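(S)-2-haloacid dehalogenase 4A (Burkholderia cepacia, PDB 2NO4) catalyses the hydrolytic dehalogenation of short-chain (S)-2-haloalkanoic acids, releasing halide and yielding (R)-2-hydroxyalkanoic acids with inverted configuration. Local coordinates at residues W59-M64 with T74-T79; A68-L73 with K158-D163. One frame throughout, in Å; residues are numbered along the deposited sequence.

Interaction 1: W59-M64 with T74-T79. With SO4 (sulfate ion), chain K.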
loop_
_atom_site.group_PDB
_atom_site.type_symbol
_atom_site.label_atom_id
_atom_site.label_comp_id
_atom_site.label_asym_id
_atom_site.label_seq_id
_atom_site.Cartn_x
_atom_site.Cartn_y
_atom_site.Cartn_z
ATOM N N TRP B 59 -5.550 -0.577 2.511
ATOM C CA TRP B 59 -4.832 -1.665 3.143
ATOM C C TRP B 59 -4.522 -1.367 4.623
ATOM O O TRP B 59 -4.787 -2.198 5.479
ATOM C CB TRP B 59 -3.558 -2.002 2.364
ATOM C CG TRP B 59 -3.814 -2.332 0.908
ATOM C CD1 TRP B 59 -4.857 -3.059 0.384
ATOM C CD2 TRP B 59 -3.005 -1.941 -0.205
ATOM N NE1 TRP B 59 -4.735 -3.151 -0.988
ATOM C CE2 TRP B 59 -3.613 -2.475 -1.375
ATOM C CE3 TRP B 59 -1.803 -1.191 -0.328
ATOM C CZ2 TRP B 59 -3.087 -2.267 -2.660
ATOM C CZ3 TRP B 59 -1.280 -0.985 -1.606
ATOM C CH2 TRP B 59 -1.912 -1.531 -2.752
ATOM N N THR B 60 -3.971 -0.189 4.922
ATOM C CA THR B 60 -3.499 0.069 6.268
ATOM C C THR B 60 -4.689 0.232 7.255
ATOM O O THR B 60 -4.588 -0.189 8.392
ATOM C CB THR B 60 -2.567 1.275 6.326
ATOM O OG1 THR B 60 -3.284 2.413 5.868
ATOM C CG2 THR B 60 -1.309 1.035 5.406
ATOM N N ARG B 61 -5.770 0.865 6.807
ATOM C CA ARG B 61 -6.969 1.044 7.642
ATOM C C ARG B 61 -7.640 -0.277 7.978
ATOM O O ARG B 61 -8.118 -0.474 9.098
ATOM C CB ARG B 61 -7.964 1.957 6.955
ATOM C CG ARG B 61 -7.665 3.434 7.142
ATOM C CD ARG B 61 -8.658 4.208 6.256
ATOM N NE ARG B 61 -8.683 5.668 6.477
ATOM C CZ ARG B 61 -9.423 6.299 7.393
ATOM N NH1 ARG B 61 -10.129 5.607 8.299
ATOM N NH2 ARG B 61 -9.399 7.622 7.429
ATOM N N THR B 62 -7.639 -1.222 7.049
ATOM C CA THR B 62 -8.119 -2.540 7.466
ATOM C C THR B 62 -7.204 -3.257 8.445
ATOM O O THR B 62 -7.685 -3.867 9.421
ATOM C CB THR B 62 -8.882 -3.434 6.383
ATOM O OG1 THR B 62 -8.486 -4.824 6.410
ATOM C CG2 THR B 62 -8.944 -2.868 5.066
ATOM N N LEU B 63 -5.892 -3.119 8.232
ATOM C CA LEU B 63 -4.892 -3.727 9.145
ATOM C C LEU B 63 -4.954 -3.139 10.540
ATOM O O LEU B 63 -4.758 -3.864 11.505
ATOM C CB LEU B 63 -3.466 -3.595 8.582
ATOM C CG LEU B 63 -3.146 -4.548 7.414
ATOM C CD1 LEU B 63 -1.836 -4.205 6.756
ATOM C CD2 LEU B 63 -3.189 -6.023 7.899
ATOM N N MET B 64 -5.191 -1.834 10.650
ATOM C CA MET B 64 -5.278 -1.216 11.973
ATOM C C MET B 64 -6.739 -1.081 12.482
ATOM O O MET B 64 -6.985 -0.430 13.502
ATOM C CB MET B 64 -4.551 0.138 12.026
ATOM C CG MET B 64 -5.247 1.299 11.285
ATOM S SD MET B 64 -4.388 2.891 11.363
ATOM C CE MET B 64 -3.164 2.768 10.032
ATOM N N THR B 74 -10.726 8.013 -1.124
ATOM C CA THR B 74 -10.444 8.648 -2.411
ATOM C C THR B 74 -10.260 10.163 -2.204
ATOM O O THR B 74 -9.320 10.756 -2.710
ATOM C CB THR B 74 -11.542 8.317 -3.461
ATOM O OG1 THR B 74 -11.632 6.887 -3.582
ATOM C CG2 THR B 74 -11.209 8.938 -4.853
ATOM N N ASP B 75 -11.172 10.761 -1.440
ATOM C CA ASP B 75 -11.150 12.172 -1.073
ATOM C C ASP B 75 -9.874 12.528 -0.272
ATOM O O ASP B 75 -9.143 13.465 -0.623
ATOM C CB ASP B 75 -12.457 12.482 -0.292
ATOM C CG ASP B 75 -12.677 13.971 -0.061
ATOM O OD1 ASP B 75 -12.014 14.555 0.810
ATOM O OD2 ASP B 75 -13.520 14.557 -0.766
ATOM N N GLU B 76 -9.597 11.769 0.786
ATOM C CA GLU B 76 -8.420 11.982 1.623
ATOM C C GLU B 76 -7.106 11.860 0.813
ATOM O O GLU B 76 -6.200 12.657 0.983
ATOM C CB GLU B 76 -8.413 10.998 2.797
ATOM C CG GLU B 76 -9.547 11.299 3.796
ATOM C CD GLU B 76 -9.733 10.206 4.845
ATOM O OE1 GLU B 76 -9.184 9.088 4.684
ATOM O OE2 GLU B 76 -10.488 10.467 5.826
ATOM N N ALA B 77 -7.044 10.848 -0.049
ATOM C CA ALA B 77 -5.885 10.621 -0.933
ATOM C C ALA B 77 -5.686 11.769 -1.923
ATOM O O ALA B 77 -4.550 12.177 -2.189
ATOM C CB ALA B 77 -6.019 9.234 -1.673
ATOM N N LEU B 78 -6.786 12.306 -2.461
ATOM C CA LEU B 78 -6.680 13.399 -3.408
ATOM C C LEU B 78 -6.215 14.664 -2.697
ATOM O O LEU B 78 -5.373 15.379 -3.211
ATOM C CB LEU B 78 -8.000 13.695 -4.104
ATOM C CG LEU B 78 -8.046 14.885 -5.093
ATOM C CD1 LEU B 78 -7.028 14.738 -6.226
ATOM C CD2 LEU B 78 -9.482 15.071 -5.638
ATOM N N THR B 79 -6.809 14.945 -1.536
ATOM C CA THR B 79 -6.448 16.110 -0.724
ATOM C C THR B 79 -4.961 16.068 -0.398
ATOM O O THR B 79 -4.258 17.065 -0.539
ATOM C CB THR B 79 -7.320 16.126 0.550
ATOM O OG1 THR B 79 -8.666 16.404 0.145
ATOM C CG2 THR B 79 -6.841 17.195 1.532
HETATM S S SO4 K . -12.164 8.277 10.123
HETATM O O1 SO4 K . -13.426 8.512 9.471
HETATM O O2 SO4 K . -12.163 8.845 11.479
HETATM O O3 SO4 K . -11.917 6.855 10.247
HETATM O O4 SO4 K . -11.119 8.973 9.316
HETATM O O HOH W 1 -6.915 7.364 5.274
#
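Arg61 and Glu76 meet obliquely in a salt bridge that one nitrogen carries: Arg61 NH2 lies 3.1 Å from Glu76 OE1, and the hydrogen bond within the pair is weak, bent to 135°. Guanidinium and carboxylate planes are 21° apart, yet OE1 approaches the guanidinium obliquely. The straight bonds of the arginine go instead to a sulfate, probably from the crystallisation liquor, which sits at the guanidinium edge. Arg61 NH1 reaches sulfate O3 at 2.9 Å and Arg61 NH2 reaches sulfate O4 at 2.9 Å, a bidentate grip with the sulfur in the guanidinium plane. A water joins the two side chains a second time, accepting from Arg61 NE at 2.7 Å and donating to Glu76 OE1 at 2.9 Å. All three guanidinium nitrogens are thus engaged, which should hold the group's rotation. The arginine spans the gap because its chain runs extended from CG to NE. Further out, Gln66 O accepts from Arg61 NH1, Gln72 NE2 donates to Glu76 OE2, and Phe215 of the second subunit packs on Arg61. The contact links the C-terminal end of helix 43-63 to helix 70-84, within the helical subdomain that covers the core in L-2-haloacid dehalogenases; Leu78 packs in turn on helix 90-102.

Interaction 2: A68-L73 with K158-D163. With SO4 (sulfate ion), chain H; SO4 (sulfate ion), chain K.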
loop_
_atom_site.group_PDB
_atom_site.type_symbol
_atom_site.label_atom_id
_atom_site.label_comp_id
_atom_site.label_asym_id
_atom_site.label_seq_id
_atom_site.Cartn_x
_atom_site.Cartn_y
_atom_site.Cartn_z
ATOM N N ALA B 68 -12.978 3.160 6.815
ATOM C CA ALA B 68 -13.844 4.216 6.311
ATOM C C ALA B 68 -14.046 3.835 4.865
ATOM O O ALA B 68 -13.241 3.072 4.293
ATOM C CB ALA B 68 -13.187 5.595 6.406
ATOM N N ASP B 69 -15.111 4.353 4.265
ATOM C CA ASP B 69 -15.486 3.916 2.934
ATOM C C ASP B 69 -14.633 4.474 1.793
ATOM O O ASP B 69 -13.853 5.406 1.984
ATOM C CB ASP B 69 -17.011 4.044 2.676
ATOM C CG ASP B 69 -17.472 5.457 2.246
ATOM O OD1 ASP B 69 -16.695 6.390 2.045
ATOM O OD2 ASP B 69 -18.703 5.619 2.071
ATOM N N PHE B 70 -14.784 3.890 0.611
ATOM C CA PHE B 70 -13.781 4.094 -0.431
ATOM C C PHE B 70 -13.817 5.497 -0.959
ATOM O O PHE B 70 -12.772 6.080 -1.277
ATOM C CB PHE B 70 -13.924 3.060 -1.532
ATOM C CG PHE B 70 -12.649 2.792 -2.309
ATOM C CD1 PHE B 70 -11.495 2.344 -1.661
ATOM C CD2 PHE B 70 -12.629 2.936 -3.713
ATOM C CE1 PHE B 70 -10.335 2.027 -2.390
ATOM C CE2 PHE B 70 -11.472 2.634 -4.446
ATOM C CZ PHE B 70 -10.315 2.162 -3.753
ATOM N N TRP B 71 -15.023 6.069 -1.019
ATOM C CA TRP B 71 -15.161 7.490 -1.380
ATOM C C TRP B 71 -14.399 8.428 -0.421
ATOM O O TRP B 71 -13.723 9.386 -0.857
ATOM C CB TRP B 71 -16.645 7.881 -1.476
ATOM C CG TRP B 71 -16.891 9.265 -1.972
ATOM C CD1 TRP B 71 -17.320 10.324 -1.224
ATOM C CD2 TRP B 71 -16.738 9.755 -3.312
ATOM N NE1 TRP B 71 -17.438 11.451 -2.013
ATOM C CE2 TRP B 71 -17.097 11.129 -3.301
ATOM C CE3 TRP B 71 -16.336 9.174 -4.524
ATOM C CZ2 TRP B 71 -17.078 11.931 -4.463
ATOM C CZ3 TRP B 71 -16.323 9.978 -5.686
ATOM C CH2 TRP B 71 -16.696 11.346 -5.631
ATOM N N GLN B 72 -14.523 8.169 0.880
ATOM C CA GLN B 72 -13.801 8.975 1.865
ATOM C C GLN B 72 -12.294 8.827 1.650
ATOM O O GLN B 72 -11.565 9.798 1.688
ATOM C CB GLN B 72 -14.171 8.600 3.302
ATOM C CG GLN B 72 -13.502 9.505 4.374
ATOM C CD GLN B 72 -13.913 9.153 5.789
ATOM O OE1 GLN B 72 -15.060 8.790 6.036
ATOM N NE2 GLN B 72 -12.972 9.239 6.726
ATOM N N LEU B 73 -11.831 7.606 1.455
ATOM C CA LEU B 73 -10.406 7.391 1.211
ATOM C C LEU B 73 -9.896 8.049 -0.080
ATOM O O LEU B 73 -8.750 8.532 -0.121
ATOM C CB LEU B 73 -10.083 5.889 1.136
ATOM C CG LEU B 73 -10.513 5.060 2.354
ATOM C CD1 LEU B 73 -9.881 3.670 2.314
ATOM C CD2 LEU B 73 -10.344 5.776 3.720
ATOM N N LYS B 158 -17.275 -3.947 5.473
ATOM C CA LYS B 158 -16.344 -2.999 6.094
ATOM C C LYS B 158 -14.925 -3.584 6.227
ATOM O O LYS B 158 -14.245 -3.406 7.227
ATOM C CB LYS B 158 -16.897 -2.429 7.420
ATOM C CG LYS B 158 -18.206 -1.627 7.189
ATOM C CD LYS B 158 -18.634 -0.823 8.416
ATOM C CE LYS B 158 -20.125 -0.362 8.282
ATOM N NZ LYS B 158 -20.540 -0.055 6.829
ATOM N N ILE B 159 -14.504 -4.246 5.155
ATOM C CA ILE B 159 -13.264 -5.003 5.042
ATOM C C ILE B 159 -12.808 -4.901 3.572
ATOM O O ILE B 159 -13.564 -5.261 2.677
ATOM C CB ILE B 159 -13.518 -6.500 5.350
ATOM C CG1 ILE B 159 -13.867 -6.705 6.832
ATOM C CG2 ILE B 159 -12.264 -7.352 5.029
ATOM C CD1 ILE B 159 -14.314 -8.105 7.101
ATOM N N TYR B 160 -11.580 -4.434 3.339
ATOM C CA TYR B 160 -11.077 -4.248 1.974
ATOM C C TYR B 160 -10.313 -5.452 1.428
ATOM O O TYR B 160 -9.807 -6.267 2.189
ATOM C CB TYR B 160 -10.186 -3.007 1.934
ATOM C CG TYR B 160 -10.958 -1.704 1.946
ATOM C CD1 TYR B 160 -10.821 -0.801 2.996
ATOM C CD2 TYR B 160 -11.802 -1.359 0.872
ATOM C CE1 TYR B 160 -11.491 0.413 2.971
ATOM C CE2 TYR B 160 -12.458 -0.146 0.849
ATOM C CZ TYR B 160 -12.304 0.718 1.892
ATOM O OH TYR B 160 -12.971 1.893 1.884
ATOM N N LYS B 161 -10.236 -5.549 0.102
ATOM C CA LYS B 161 -9.346 -6.505 -0.552
ATOM C C LYS B 161 -7.905 -6.185 -0.089
ATOM O O LYS B 161 -7.609 -5.020 0.199
ATOM C CB LYS B 161 -9.426 -6.311 -2.069
ATOM C CG LYS B 161 -10.747 -6.645 -2.697
ATOM C CD LYS B 161 -10.776 -5.978 -4.074
ATOM C CE LYS B 161 -11.867 -6.534 -4.952
ATOM N NZ LYS B 161 -11.709 -5.986 -6.375
ATOM N N PRO B 162 -7.001 -7.186 -0.092
ATOM C CA PRO B 162 -7.199 -8.609 -0.487
ATOM C C PRO B 162 -7.519 -9.570 0.676
ATOM O O PRO B 162 -7.099 -10.733 0.645
ATOM C CB PRO B 162 -5.831 -8.978 -1.085
ATOM C CG PRO B 162 -4.835 -8.106 -0.349
ATOM C CD PRO B 162 -5.576 -6.901 0.210
ATOM N N ASP B 163 -8.186 -9.068 1.716
ATOM C CA ASP B 163 -8.570 -9.890 2.864
ATOM C C ASP B 163 -9.517 -10.952 2.330
ATOM O O ASP B 163 -10.439 -10.596 1.591
ATOM C CB ASP B 163 -9.343 -9.037 3.882
ATOM C CG ASP B 163 -9.634 -9.783 5.152
ATOM O OD1 ASP B 163 -10.448 -10.737 5.136
ATOM O OD2 ASP B 163 -8.993 -9.463 6.163
HETATM S S SO4 H . -11.700 -2.099 -6.843
HETATM O O1 SO4 H . -12.740 -2.074 -7.846
HETATM O O2 SO4 H . -11.642 -0.842 -6.105
HETATM O O3 SO4 H . -11.824 -3.230 -5.952
HETATM O O4 SO4 H . -10.465 -2.228 -7.614
HETATM S S SO4 K . -12.164 8.277 10.123
HETATM O O1 SO4 K . -13.426 8.512 9.471
HETATM O O2 SO4 K . -12.163 8.845 11.479
HETATM O O3 SO4 K . -11.917 6.855 10.247
HETATM O O4 SO4 K . -11.119 8.973 9.316
#
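The hydroxyl of Tyr160 donates to Ala68 O at 2.7 Å, lying in the carbonyl plane on a lone pair of the acceptor. The same oxygen lies 3.0 Å from Phe70 N, but the angle there is too poor for a hydrogen bond, so one hydrogen bond ties the hydroxyl to the backbone just ahead of helix 70-84. Side chains of that helix then hold the ring. Phe70 CD1 touches Tyr160 CE2 at 3.7 Å, the two rings meeting obliquely with planes at 53°. Leu73 and Tyr160 approach each other from opposite directions, the CD1 methyl of Leu73 3.7 Å from Tyr160 CE1. Phe70 has its CG swung away from the backbone N (chi1 -155°), a setting that carries the ring to the CE2 flank of the tyrosine. Asp69 is the N-cap of the helix, its OD1 accepting from Gln72 N at 3.0 Å in a nearly straight bond of 161°. Next to Tyr160, Lys161, considered important for catalysis, extends its chain so that NZ reaches O3 of a sulfate, probably from the crystallisation liquor, at 2.8 Å. That ion is also bound by Ala21, Tyr22, Ser128 and Asn129, which bind the haloacid, and Lys161 NZ forms salt bridges with the nucleophile Asp20 and with Asp190. The ion thus sits in the haloacid site, with Phe70 also close to it. The contact joins the start of helix 70-84 to the loop between strand 150-153 and helix 164-174, with Phe70 also resting on helix 132-141.

Followed from the N terminus, the chain leaves strand 16-19 and reaches helix 43-63, where segment 59-64 opens interaction 1. The turn beyond it brings the chain to 68-73, the first half of interaction 2, before 74-79 closes interaction 1 after only nine intervening residues. Interaction 2 closes much later, at 158-163, once strands 123-128 and 150-153 have been laid down. The two contacts therefore cross rather than nest. Their centres are 8 Å apart, and both draw on helix 70-84. The short closure joins two helices to each other; the long one brings this helical region against the parallel-stranded Rossmann-like core characteristic of HAD enzymes.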